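Local coordinates for protein extracellular ligand-binding receptor (Sphaerobacter thermophilus, PDB 4ZPJ) that probably serves as the extracellular substrate-binding component of an ABC transporter, within the leucine-binding protein family, and also binds zinc ions, at residues L80-A85 with V347-L352. Residues are numbered along the deposited sequence; the frame is centred on the assembly and turned at random.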
ATOM      1  N   LEU A  80       3.860 -16.791   1.196  1.00 38.58           N
ATOM      2  CA  LEU A  80       3.503 -17.147   2.545  1.00 42.55           C
ATOM      3  C   LEU A  80       2.009 -17.498   2.684  1.00 40.02           C
ATOM      4  O   LEU A  80       1.700 -18.499   3.302  1.00 40.06           O
ATOM      5  CB  LEU A  80       3.870 -16.006   3.493  1.00 42.83           C
ATOM      6  CG  LEU A  80       3.544 -16.361   4.922  1.00 45.33           C
ATOM      7  CD1 LEU A  80       4.421 -17.518   5.353  1.00 51.84           C
ATOM      8  CD2 LEU A  80       3.747 -15.196   5.859  1.00 44.61           C
ATOM      9  N   ALA A  81       1.110 -16.720   2.067  1.00 38.10           N
ATOM     10  CA  ALA A  81      -0.353 -17.007   2.149  1.00 39.27           C
ATOM     11  C   ALA A  81      -0.717 -18.213   1.395  1.00 41.16           C
ATOM     12  O   ALA A  81      -1.505 -18.995   1.881  1.00 41.09           O
ATOM     13  CB  ALA A  81      -1.186 -15.889   1.609  1.00 39.23           C
ATOM     14  N   LEU A  82      -0.143 -18.395   0.206  1.00 41.19           N
ATOM     15  CA  LEU A  82      -0.502 -19.565  -0.543  1.00 42.32           C
ATOM     16  C   LEU A  82       0.023 -20.849   0.118  1.00 42.54           C
ATOM     17  O   LEU A  82      -0.651 -21.878   0.113  1.00 43.88           O
ATOM     18  CB  LEU A  82      -0.072 -19.458  -2.012  1.00 44.80           C
ATOM     19  CG  LEU A  82      -0.863 -18.331  -2.698  1.00 47.48           C
ATOM     20  CD1 LEU A  82      -0.294 -17.958  -4.053  1.00 48.44           C
ATOM     21  CD2 LEU A  82      -2.331 -18.679  -2.824  1.00 48.50           C
ATOM     22  N   ASP A  83       1.192 -20.792   0.716  1.00 41.84           N
ATOM     23  CA  ASP A  83       1.690 -21.931   1.472  1.00 45.21           C
ATOM     24  C   ASP A  83       0.862 -22.271   2.712  1.00 47.19           C
ATOM     25  O   ASP A  83       0.666 -23.432   2.998  1.00 45.12           O
ATOM     26  CB  ASP A  83       3.170 -21.727   1.851  1.00 49.09           C
ATOM     27  CG  ASP A  83       4.086 -21.853   0.656  1.00 51.03           C
ATOM     28  OD1 ASP A  83       3.532 -22.276  -0.370  1.00 53.80           O
ATOM     29  OD2 ASP A  83       5.331 -21.600   0.717  1.00 51.62           O
ATOM     30  N   GLN A  84       0.344 -21.278   3.439  1.00 49.00           N
ATOM     31  CA  GLN A  84      -0.500 -21.610   4.610  1.00 49.38           C
ATOM     32  C   GLN A  84      -1.748 -22.349   4.201  1.00 51.39           C
ATOM     33  O   GLN A  84      -2.249 -23.173   4.955  1.00 49.03           O
ATOM     34  CB  GLN A  84      -0.929 -20.386   5.369  1.00 47.41           C
ATOM     35  CG  GLN A  84       0.217 -19.701   5.989  1.00 50.45           C
ATOM     36  CD  GLN A  84      -0.214 -18.510   6.779  1.00 53.15           C
ATOM     37  OE1 GLN A  84       0.328 -18.298   7.839  1.00 58.78           O
ATOM     38  NE2 GLN A  84      -1.229 -17.756   6.303  1.00 52.37           N
ATOM     39  N   ALA A  85      -2.239 -22.018   3.007  1.00 54.22           N
ATOM     40  CA  ALA A  85      -3.363 -22.695   2.390  1.00 54.46           C
ATOM     41  C   ALA A  85      -2.984 -24.030   1.734  1.00 55.70           C
ATOM     42  O   ALA A  85      -3.840 -24.696   1.186  1.00 60.94           O
ATOM     43  CB  ALA A  85      -3.969 -21.769   1.347  1.00 53.80           C
ATOM     44  N   VAL A 347      -6.833 -13.632  -0.431  1.00 35.23           N
ATOM     45  CA  VAL A 347      -7.952 -13.440  -1.331  1.00 34.80           C
ATOM     46  C   VAL A 347      -8.006 -14.605  -2.337  1.00 36.81           C
ATOM     47  O   VAL A 347      -9.067 -15.188  -2.567  1.00 35.33           O
ATOM     48  CB  VAL A 347      -7.790 -12.125  -2.102  1.00 35.26           C
ATOM     49  CG1 VAL A 347      -8.683 -12.101  -3.315  1.00 35.74           C
ATOM     50  CG2 VAL A 347      -8.058 -10.928  -1.187  1.00 33.93           C
ATOM     51  N   ILE A 348      -6.854 -14.958  -2.917  1.00 35.98           N
ATOM     52  CA  ILE A 348      -6.837 -15.928  -3.987  1.00 35.58           C
ATOM     53  C   ILE A 348      -7.217 -17.222  -3.376  1.00 35.31           C
ATOM     54  O   ILE A 348      -8.063 -17.923  -3.894  1.00 34.90           O
ATOM     55  CB  ILE A 348      -5.447 -16.034  -4.613  1.00 37.54           C
ATOM     56  CG1 ILE A 348      -5.227 -14.823  -5.505  1.00 38.28           C
ATOM     57  CG2 ILE A 348      -5.331 -17.292  -5.415  1.00 38.52           C
ATOM     58  CD1 ILE A 348      -3.809 -14.610  -5.889  1.00 37.54           C
ATOM     59  N   ALA A 349      -6.636 -17.505  -2.215  1.00 37.45           N
ATOM     60  CA  ALA A 349      -6.893 -18.754  -1.496  1.00 39.06           C
ATOM     61  C   ALA A 349      -8.348 -18.902  -1.077  1.00 40.54           C
ATOM     62  O   ALA A 349      -8.895 -19.984  -1.174  1.00 44.61           O
ATOM     63  CB  ALA A 349      -5.973 -18.881  -0.288  1.00 40.15           C
ATOM     64  N   GLU A 350      -8.972 -17.820  -0.629  1.00 40.55           N
ATOM     65  CA  GLU A 350     -10.360 -17.868  -0.216  1.00 42.46           C
ATOM     66  C   GLU A 350     -11.249 -18.037  -1.431  1.00 41.70           C
ATOM     67  O   GLU A 350     -12.234 -18.780  -1.384  1.00 38.04           O
ATOM     68  CB  GLU A 350     -10.755 -16.591   0.521  1.00 43.49           C
ATOM     69  CG  GLU A 350      -9.960 -16.396   1.783  1.00 48.82           C
ATOM     70  CD  GLU A 350     -10.582 -17.044   3.021  1.00 54.06           C
ATOM     71  OE1 GLU A 350     -11.819 -17.061   3.155  1.00 63.50           O
ATOM     72  OE2 GLU A 350      -9.827 -17.513   3.886  1.00 59.09           O
ATOM     73  N   ALA A 351     -10.905 -17.361  -2.535  1.00 40.42           N
ATOM     74  CA  ALA A 351     -11.757 -17.476  -3.717  1.00 41.84           C
ATOM     75  C   ALA A 351     -11.658 -18.892  -4.286  1.00 44.04           C
ATOM     76  O   ALA A 351     -12.674 -19.506  -4.619  1.00 45.62           O
ATOM     77  CB  ALA A 351     -11.417 -16.456  -4.772  1.00 40.87           C
ATOM     78  N   LEU A 352     -10.437 -19.410  -4.376  1.00 42.97           N
ATOM     79  CA  LEU A 352     -10.233 -20.722  -4.941  1.00 42.24           C
ATOM     80  C   LEU A 352     -10.852 -21.836  -4.106  1.00 43.05           C
ATOM     81  O   LEU A 352     -11.331 -22.831  -4.644  1.00 42.98           O
ATOM     82  CB  LEU A 352      -8.771 -20.975  -5.114  1.00 42.02           C
ATOM     83  CG  LEU A 352      -8.073 -20.192  -6.255  1.00 41.76           C
ATOM     84  CD1 LEU A 352      -6.709 -20.772  -6.473  1.00 42.41           C
ATOM     85  CD2 LEU A 352      -8.797 -20.262  -7.561  1.00 44.06           C
TER
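I348 and A349, neighbours on helix 336-354, receive L82, in the last turn of helix 68-84, and A85, just beyond its end. At I348 the touching atom is the branch methyl CG2, which lies 4.2 Å from CD2 of L82. The torsions fit with this: CG2 of I348 is anti to its own backbone N, while chi1 of L82 (-66°) sets CG anti to the carbonyl carbon and chi2 (168°) puts CD1 anti to CA, leaving CD2 as the branch that meets I348. The two side chains meet at a slant, one methyl from each.

A349 comes next and is met twice. Its CB is 3.9 Å from CB of A85, and CD2 of L82 lies 4.4 Å from the same A349 methyl. The small side chains of A349 and A85 are consistent with the close approach of the backbones, CA of L82 and CA of A349 being 6.5 Å apart. F89, on the short strand 88-89, also packs on A349 and further along on L352, so this strand borders helix 336-354 as well.

No hydrogen bond crosses between the segments, and the summed buried surface is a modest 139 Å². Every touching atom is a carbon, and three of the four touching residues are buried. Apolar packing, with no directional bond to fix it, thus sets the end of helix 68-84 and the following residue against helix 336-354, 262 residues on within the periplasmic-binding-protein fold.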